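Local coordinates for protein hyaluronidase (Streptomyces koganeiensis, PDB 4UFQ) that probably degrades the glycosaminoglycan hyaluronan and forms an assembly of three chains built of strands and loops without helices, at residues 125-128 / 132-135; 152-157 / 187-192; 193-198 / 202-207. All coordinates share one frame; numbering follows the deposited sequence.

Interaction 1: residues 125-128 / 132-135. With SO4 (sulfate ion), chain Q.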
loop_
_atom_site.group_PDB
_atom_site.type_symbol
_atom_site.label_atom_id
_atom_site.label_comp_id
_atom_site.label_asym_id
_atom_site.label_seq_id
_atom_site.Cartn_x
_atom_site.Cartn_y
_atom_site.Cartn_z
ATOM N N ALA B 125 -3.281 -3.390 5.981
ATOM C CA ALA B 125 -4.590 -3.291 6.610
ATOM C C ALA B 125 -5.095 -1.875 6.453
ATOM O O ALA B 125 -4.480 -0.935 6.989
ATOM C CB ALA B 125 -4.504 -3.640 8.075
ATOM N N LEU B 126 -6.190 -1.727 5.721
ATOM C CA LEU B 126 -6.844 -0.445 5.499
ATOM C C LEU B 126 -8.123 -0.418 6.315
ATOM O O LEU B 126 -9.066 -1.163 6.006
ATOM C CB LEU B 126 -7.108 -0.192 3.997
ATOM C CG LEU B 126 -5.913 -0.446 3.072
ATOM C CD1 LEU B 126 -6.296 -0.115 1.647
ATOM C CD2 LEU B 126 -4.677 0.372 3.526
ATOM N N ARG B 127 -8.137 0.400 7.368
ATOM C CA ARG B 127 -9.173 0.374 8.393
ATOM C C ARG B 127 -9.777 1.748 8.599
ATOM O O ARG B 127 -9.431 2.478 9.542
ATOM C CB ARG B 127 -8.600 -0.186 9.704
ATOM C CG ARG B 127 -8.318 -1.673 9.631
ATOM C CD ARG B 127 -7.572 -2.252 10.843
ATOM N NE ARG B 127 -7.600 -3.718 10.742
ATOM C CZ ARG B 127 -7.076 -4.566 11.619
ATOM N NH1 ARG B 127 -6.463 -4.120 12.702
ATOM N NH2 ARG B 127 -7.167 -5.878 11.405
ATOM N N ASN B 128 -10.706 2.090 7.720
ATOM C CA ASN B 128 -11.340 3.398 7.733
ATOM C C ASN B 128 -12.688 3.372 8.441
ATOM O O ASN B 128 -13.004 4.265 9.240
ATOM C CB ASN B 128 -11.517 3.858 6.287
ATOM C CG ASN B 128 -11.825 5.326 6.181
ATOM O OD1 ASN B 128 -11.259 6.135 6.905
ATOM N ND2 ASN B 128 -12.752 5.681 5.300
ATOM N N LEU B 132 -14.870 -2.621 10.692
ATOM C CA LEU B 132 -14.548 -3.329 9.448
ATOM C C LEU B 132 -13.061 -3.332 9.131
ATOM O O LEU B 132 -12.317 -2.428 9.520
ATOM C CB LEU B 132 -15.296 -2.701 8.254
ATOM C CG LEU B 132 -16.827 -2.671 8.358
ATOM C CD1 LEU B 132 -17.443 -2.011 7.130
ATOM C CD2 LEU B 132 -17.385 -4.083 8.543
ATOM N N ASP B 133 -12.645 -4.367 8.413
ATOM C CA ASP B 133 -11.418 -4.347 7.627
ATOM C C ASP B 133 -11.820 -4.045 6.192
ATOM O O ASP B 133 -12.321 -4.922 5.476
ATOM C CB ASP B 133 -10.699 -5.699 7.675
ATOM C CG ASP B 133 -9.495 -5.688 8.575
ATOM O OD1 ASP B 133 -8.695 -4.735 8.486
ATOM O OD2 ASP B 133 -9.344 -6.639 9.367
ATOM N N ASP B 134 -11.632 -2.804 5.765
ATOM C CA ASP B 134 -12.009 -2.438 4.404
ATOM C C ASP B 134 -11.224 -3.235 3.357
ATOM O O ASP B 134 -11.807 -3.769 2.395
ATOM C CB ASP B 134 -11.870 -0.927 4.205
ATOM C CG ASP B 134 -12.808 -0.132 5.121
ATOM O OD1 ASP B 134 -14.039 -0.218 4.942
ATOM O OD2 ASP B 134 -12.323 0.571 6.044
ATOM N N PHE B 135 -9.913 -3.346 3.554
ATOM C CA PHE B 135 -9.048 -4.190 2.727
ATOM C C PHE B 135 -7.908 -4.669 3.600
ATOM O O PHE B 135 -7.194 -3.854 4.206
ATOM C CB PHE B 135 -8.511 -3.420 1.514
ATOM C CG PHE B 135 -7.592 -4.221 0.645
ATOM C CD1 PHE B 135 -8.074 -5.280 -0.111
ATOM C CD2 PHE B 135 -6.249 -3.920 0.579
ATOM C CE1 PHE B 135 -7.226 -6.023 -0.911
ATOM C CE2 PHE B 135 -5.389 -4.650 -0.218
ATOM C CZ PHE B 135 -5.875 -5.715 -0.961
HETATM S S SO4 Q . -5.128 -7.740 13.692
HETATM O O1 SO4 Q . -3.699 -7.418 13.720
HETATM O O2 SO4 Q . -5.385 -8.921 14.525
HETATM O O3 SO4 Q . -5.603 -7.946 12.319
HETATM O O4 SO4 Q . -5.868 -6.625 14.282
#
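Arg127 and Asp133 meet side-on, each carboxylate oxygen taking a different guanidinium nitrogen. Arg127 NE reaches Asp133 OD1 at 2.7 Å in an almost straight salt bridge, and Arg127 NH2 reaches Asp133 OD2 at 3.1 Å. The two planes lie 38° apart, and NE meets OD1 on its syn side but well out of the carboxylate plane. The Arg127 chain, extended from CG to NE, also presents the guanidinium edge to a sulfate ion, with Arg127 NH2 2.7 Å from sulfate O3 and Arg127 NH1 3.0 Å from sulfate O4. Asp133 OD2 has a further donor in the backbone N of Ala150, and Asp134 OD1 has one in Asn129 ND2. The backbones form an antiparallel hairpin interrupted by a classic beta bulge, Asp134 and Phe135 both facing Leu126. Leu126 N gives Phe135 O a bond of 2.8 Å, while Leu126 O receives only weak bonds from the amides of Asp134 and Phe135. Asp134 OD2 accepts the backbone N of Asn128 at 2.8 Å. Asn128 ND2 donates to Gly139 O, and Asn128 OD1 accepts Thr119 N, both of the second subunit. Leu126 CD1 packs obliquely near the Phe135 ring, which meets Phe135 of both neighbouring subunits edge-to-face.

Interaction 2: residues 152-157 / 187-192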
loop_
_atom_site.group_PDB
_atom_site.type_symbol
_atom_site.label_atom_id
_atom_site.label_comp_id
_atom_site.label_asym_id
_atom_site.label_seq_id
_atom_site.Cartn_x
_atom_site.Cartn_y
_atom_site.Cartn_z
ATOM N N THR B 152 -10.548 -13.581 10.645
ATOM C CA THR B 152 -9.826 -14.383 9.672
ATOM C C THR B 152 -10.677 -14.587 8.410
ATOM O O THR B 152 -11.805 -15.090 8.500
ATOM C CB THR B 152 -9.490 -15.757 10.263
ATOM O OG1 THR B 152 -8.771 -15.579 11.484
ATOM C CG2 THR B 152 -8.630 -16.561 9.302
ATOM N N PRO B 153 -10.151 -14.226 7.230
ATOM C CA PRO B 153 -10.919 -14.493 6.005
ATOM C C PRO B 153 -11.195 -15.990 5.853
ATOM O O PRO B 153 -10.338 -16.801 6.185
ATOM C CB PRO B 153 -9.994 -13.982 4.896
ATOM C CG PRO B 153 -9.093 -12.981 5.572
ATOM C CD PRO B 153 -8.876 -13.542 6.940
ATOM N N ARG B 154 -12.377 -16.347 5.342
ATOM C CA ARG B 154 -12.790 -17.751 5.251
ATOM C C ARG B 154 -12.619 -18.335 3.842
ATOM O O ARG B 154 -13.195 -19.389 3.503
ATOM C CB ARG B 154 -14.227 -17.930 5.775
ATOM C CG ARG B 154 -14.402 -17.560 7.242
ATOM C CD ARG B 154 -15.686 -18.113 7.854
ATOM N NE ARG B 154 -16.885 -17.627 7.142
ATOM C CZ ARG B 154 -17.519 -16.496 7.423
ATOM N NH1 ARG B 154 -17.070 -15.662 8.364
ATOM N NH2 ARG B 154 -18.590 -16.160 6.741
ATOM N N ALA B 155 -11.791 -17.679 3.043
ATOM C CA ALA B 155 -11.386 -18.160 1.728
ATOM C C ALA B 155 -10.115 -17.398 1.360
ATOM O O ALA B 155 -9.715 -16.454 2.085
ATOM C CB ALA B 155 -12.513 -17.907 0.690
ATOM N N GLN B 156 -9.504 -17.739 0.226
ATOM C CA GLN B 156 -8.336 -16.980 -0.206
ATOM C C GLN B 156 -8.658 -15.491 -0.362
ATOM O O GLN B 156 -7.823 -14.641 -0.011
ATOM C CB GLN B 156 -7.743 -17.564 -1.486
ATOM C CG GLN B 156 -6.293 -17.123 -1.691
ATOM C CD GLN B 156 -5.295 -17.827 -0.815
ATOM O OE1 GLN B 156 -5.523 -18.930 -0.310
ATOM N NE2 GLN B 156 -4.153 -17.184 -0.615
ATOM N N VAL B 157 -9.845 -15.194 -0.891
ATOM C CA VAL B 157 -10.410 -13.843 -0.919
ATOM C C VAL B 157 -11.839 -13.939 -0.398
ATOM O O VAL B 157 -12.611 -14.784 -0.863
ATOM C CB VAL B 157 -10.418 -13.253 -2.340
ATOM C CG1 VAL B 157 -11.074 -11.876 -2.360
ATOM C CG2 VAL B 157 -8.978 -13.173 -2.852
ATOM N N VAL B 187 -19.975 -26.204 2.864
ATOM C CA VAL B 187 -20.220 -24.828 2.412
ATOM C C VAL B 187 -19.880 -23.836 3.523
ATOM O O VAL B 187 -19.557 -24.240 4.633
ATOM C CB VAL B 187 -21.683 -24.618 1.872
ATOM C CG1 VAL B 187 -22.019 -25.697 0.843
ATOM C CG2 VAL B 187 -22.704 -24.582 2.952
ATOM N N ASP B 188 -19.922 -22.539 3.217
ATOM C CA ASP B 188 -19.649 -21.513 4.236
ATOM C C ASP B 188 -20.725 -21.408 5.331
ATOM O O ASP B 188 -21.887 -21.789 5.138
ATOM C CB ASP B 188 -19.488 -20.145 3.591
ATOM C CG ASP B 188 -18.927 -19.120 4.553
ATOM O OD1 ASP B 188 -17.774 -19.310 4.996
ATOM O OD2 ASP B 188 -19.651 -18.149 4.901
ATOM N N SER B 189 -20.341 -20.861 6.479
ATOM C CA SER B 189 -21.269 -20.642 7.583
ATOM C C SER B 189 -22.357 -19.595 7.290
ATOM O O SER B 189 -23.358 -19.547 8.004
ATOM C CB SER B 189 -20.497 -20.272 8.853
ATOM O OG SER B 189 -19.664 -19.147 8.630
ATOM N N SER B 190 -22.194 -18.823 6.217
ATOM C CA SER B 190 -23.207 -17.857 5.784
ATOM C C SER B 190 -24.254 -18.545 4.911
ATOM O O SER B 190 -25.152 -17.900 4.364
ATOM C CB SER B 190 -22.554 -16.682 5.023
ATOM O OG SER B 190 -21.926 -17.111 3.827
ATOM N N GLY B 191 -24.129 -19.863 4.786
ATOM C CA GLY B 191 -25.084 -20.666 4.032
ATOM C C GLY B 191 -24.776 -20.600 2.569
ATOM O O GLY B 191 -23.625 -20.339 2.184
ATOM N N GLY B 192 -25.788 -20.813 1.739
ATOM C CA GLY B 192 -25.610 -20.801 0.303
ATOM C C GLY B 192 -24.992 -22.085 -0.194
ATOM O O GLY B 192 -25.478 -23.180 0.110
HETATM O O HOH W 1 -15.744 -20.445 3.593
#
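Arg154 lays one face of its guanidinium against Ser189 OG, which sits 3.3 Å above the plane and toward the rim, nearest to NE and CZ. The edge of the same group is given to Asp188. There Arg154 NE meets Asp188 OD1 at 2.9 Å, and NH2 meets Asp188 OD2 at the same distance, both bonds close to straight and both using syn lone pairs. Guanidinium and carboxylate are nearly coplanar, 13° apart. A bend at chi3 (-59°) turns the end of the arginine so that NE and NH2 face the acid together. The acid belongs to a type I turn from Asp188 to Gly191 and closes an Asx turn: OD2 accepts Ser190 N from above the carboxylate plane, while Ser190 OG donates to the anti lone pair of Asp188 OD2 at 2.7 Å. A water completes the link, donating to Arg154 O and to Asp188 OD1. Two loops far apart in sequence are thus joined beside neighbouring subunits, Asp188 packing on Leu170 of the third and Arg176 of the second. With three donors on OD2, and NE and the water on OD1, the carboxylate is held in a fixed rotation and its negative charge is probably well stabilised.

Interaction 3: residues 193-198 / 202-207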
loop_
_atom_site.group_PDB
_atom_site.type_symbol
_atom_site.label_atom_id
_atom_site.label_comp_id
_atom_site.label_asym_id
_atom_site.label_seq_id
_atom_site.Cartn_x
_atom_site.Cartn_y
_atom_site.Cartn_z
ATOM N N GLY B 193 -23.922 -21.963 -0.951
ATOM C CA GLY B 193 -23.301 -23.158 -1.499
ATOM C C GLY B 193 -21.937 -22.930 -2.077
ATOM O O GLY B 193 -21.301 -21.873 -1.859
ATOM N N ALA B 194 -21.440 -23.941 -2.781
ATOM C CA ALA B 194 -20.114 -23.924 -3.377
ATOM C C ALA B 194 -20.208 -24.229 -4.857
ATOM O O ALA B 194 -20.712 -25.282 -5.260
ATOM C CB ALA B 194 -19.225 -24.956 -2.674
ATOM N N LEU B 195 -19.672 -23.318 -5.668
ATOM C CA LEU B 195 -19.659 -23.428 -7.115
ATOM C C LEU B 195 -18.258 -23.847 -7.494
ATOM O O LEU B 195 -17.278 -23.250 -7.017
ATOM C CB LEU B 195 -19.985 -22.067 -7.737
ATOM C CG LEU B 195 -20.138 -21.996 -9.258
ATOM C CD1 LEU B 195 -21.383 -22.750 -9.743
ATOM C CD2 LEU B 195 -20.190 -20.542 -9.731
ATOM N N TYR B 196 -18.107 -24.906 -8.280
ATOM C CA TYR B 196 -16.780 -25.369 -8.650
ATOM C C TYR B 196 -16.799 -26.069 -9.972
ATOM O O TYR B 196 -17.862 -26.498 -10.441
ATOM C CB TYR B 196 -16.191 -26.291 -7.560
ATOM C CG TYR B 196 -16.969 -27.561 -7.274
ATOM C CD1 TYR B 196 -18.118 -27.531 -6.485
ATOM C CD2 TYR B 196 -16.559 -28.766 -7.782
ATOM C CE1 TYR B 196 -18.827 -28.699 -6.195
ATOM C CE2 TYR B 196 -17.257 -29.939 -7.498
ATOM C CZ TYR B 196 -18.395 -29.887 -6.717
ATOM O OH TYR B 196 -19.093 -31.033 -6.433
ATOM N N ALA B 197 -15.627 -26.160 -10.590
ATOM C CA ALA B 197 -15.447 -26.948 -11.794
ATOM C C ALA B 197 -14.831 -28.302 -11.464
ATOM O O ALA B 197 -14.003 -28.436 -10.559
ATOM C CB ALA B 197 -14.596 -26.185 -12.848
ATOM N N SER B 198 -15.293 -29.315 -12.195
ATOM C CA SER B 198 -14.848 -30.678 -11.992
ATOM C C SER B 198 -14.872 -31.367 -13.353
ATOM O O SER B 198 -15.929 -31.467 -13.992
ATOM C CB SER B 198 -15.768 -31.357 -11.000
ATOM O OG SER B 198 -15.217 -32.615 -10.620
ATOM N N LEU B 202 -19.373 -27.606 -14.751
ATOM C CA LEU B 202 -19.693 -26.670 -13.683
ATOM C C LEU B 202 -20.688 -27.329 -12.727
ATOM O O LEU B 202 -21.723 -27.868 -13.173
ATOM C CB LEU B 202 -20.283 -25.384 -14.288
ATOM C CG LEU B 202 -20.592 -24.277 -13.279
ATOM C CD1 LEU B 202 -19.317 -23.711 -12.659
ATOM C CD2 LEU B 202 -21.412 -23.176 -13.987
ATOM N N LEU B 203 -20.369 -27.317 -11.428
ATOM C CA LEU B 203 -21.155 -27.994 -10.395
ATOM C C LEU B 203 -21.512 -27.049 -9.269
ATOM O O LEU B 203 -20.765 -26.101 -9.001
ATOM C CB LEU B 203 -20.380 -29.184 -9.808
ATOM C CG LEU B 203 -20.311 -30.484 -10.622
ATOM C CD1 LEU B 203 -19.489 -30.336 -11.865
ATOM C CD2 LEU B 203 -19.775 -31.648 -9.783
ATOM N N TRP B 204 -22.617 -27.317 -8.576
ATOM C CA TRP B 204 -22.991 -26.622 -7.341
ATOM C C TRP B 204 -23.290 -27.633 -6.265
ATOM O O TRP B 204 -24.071 -28.579 -6.465
ATOM C CB TRP B 204 -24.269 -25.814 -7.542
ATOM C CG TRP B 204 -24.894 -25.103 -6.337
ATOM C CD1 TRP B 204 -26.038 -25.456 -5.676
ATOM C CD2 TRP B 204 -24.467 -23.862 -5.755
ATOM N NE1 TRP B 204 -26.334 -24.529 -4.720
ATOM C CE2 TRP B 204 -25.385 -23.538 -4.743
ATOM C CE3 TRP B 204 -23.385 -23.014 -5.976
ATOM C CZ2 TRP B 204 -25.277 -22.377 -3.984
ATOM C CZ3 TRP B 204 -23.276 -21.872 -5.219
ATOM C CH2 TRP B 204 -24.195 -21.580 -4.219
ATOM N N ARG B 205 -22.669 -27.436 -5.107
ATOM C CA ARG B 205 -23.046 -28.099 -3.873
ATOM C C ARG B 205 -23.874 -27.128 -3.042
ATOM O O ARG B 205 -23.379 -26.060 -2.679
ATOM C CB ARG B 205 -21.813 -28.560 -3.099
ATOM C CG ARG B 205 -22.127 -28.967 -1.650
ATOM C CD ARG B 205 -20.909 -29.463 -0.893
ATOM N NE ARG B 205 -20.715 -30.878 -1.151
ATOM C CZ ARG B 205 -21.267 -31.864 -0.455
ATOM N NH1 ARG B 205 -22.058 -31.622 0.575
ATOM N NH2 ARG B 205 -21.034 -33.123 -0.810
ATOM N N GLY B 206 -25.123 -27.465 -2.767
ATOM C CA GLY B 206 -25.975 -26.628 -1.943
ATOM C C GLY B 206 -25.848 -26.899 -0.462
ATOM O O GLY B 206 -25.232 -27.889 -0.014
ATOM N N SER B 207 -26.522 -26.081 0.336
ATOM C CA SER B 207 -26.344 -26.156 1.785
ATOM C C SER B 207 -26.900 -27.429 2.384
ATOM O O SER B 207 -26.507 -27.797 3.492
ATOM C CB SER B 207 -26.948 -24.941 2.485
ATOM O OG SER B 207 -28.330 -24.844 2.248
HETATM O O HOH W 2 -19.397 -31.423 -3.653
#
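On the second strand, Leu202 packs CD1 against Leu195 CD1 at 3.7 Å, on the face that Trp204 also shares; Ile177 of the same chain touches both leucines there. Leu203 points to the other face. Its backbone N bonds to Tyr196 O at 2.8 Å, and its carbonyl accepts Tyr196 N. Above the Tyr196 ring, Leu203 CB makes a CH-pi contact, 3.9 Å from the centroid and 18° off the normal, while CD2 lies beside the hydroxyl. The tyrosine presents that face because its CG sits between backbone N and carbonyl carbon (chi1 61°), swinging the ring across toward the neighbouring strand. Trp204 lays the six-membered part of its indole directly on the backbone of Gly193, whose CA lies about 3.1 Å above the ring plane. Leu195 CB instead meets the indole at its edge, and the indole NE1 bonds to Gly200 O of the second subunit. Arg205 exchanges backbone bonds with Ala194, its N 2.9 Å from Ala194 O, while a water joins its NE to Tyr196 OH. With hydrogen-bonded and non-hydrogen-bonded pairs alternating from Ala194-Arg205 to Ala197-Leu202, this is an antiparallel beta hairpin whose sheet is extended by strand 211-215 beside 201-206 and, beside Gly193 to Leu195, by an antiparallel strand of the second subunit.

Overall arrangement
The three contacts follow one another along an elongated chain toward its C-terminal end. Interaction 1 lies nearest the middle, its centre about 10 Å from that of the chain and about 30 Å from that of interaction 3. Interactions 1 and 2 do not touch, though their nearest atoms come within about 7 Å. Interactions 2 and 3, with centres about 14 Å apart, do: Gly192 leads straight into the strand of interaction 3, its O packing 3.3 Å from Ser207 CB, and Val187 CG1 leans on Gly193 CA. All three meet the second subunit. The sulfate held by Arg127 in interaction 1 is probably from the crystallisation liquor and by itself marks no substrate site.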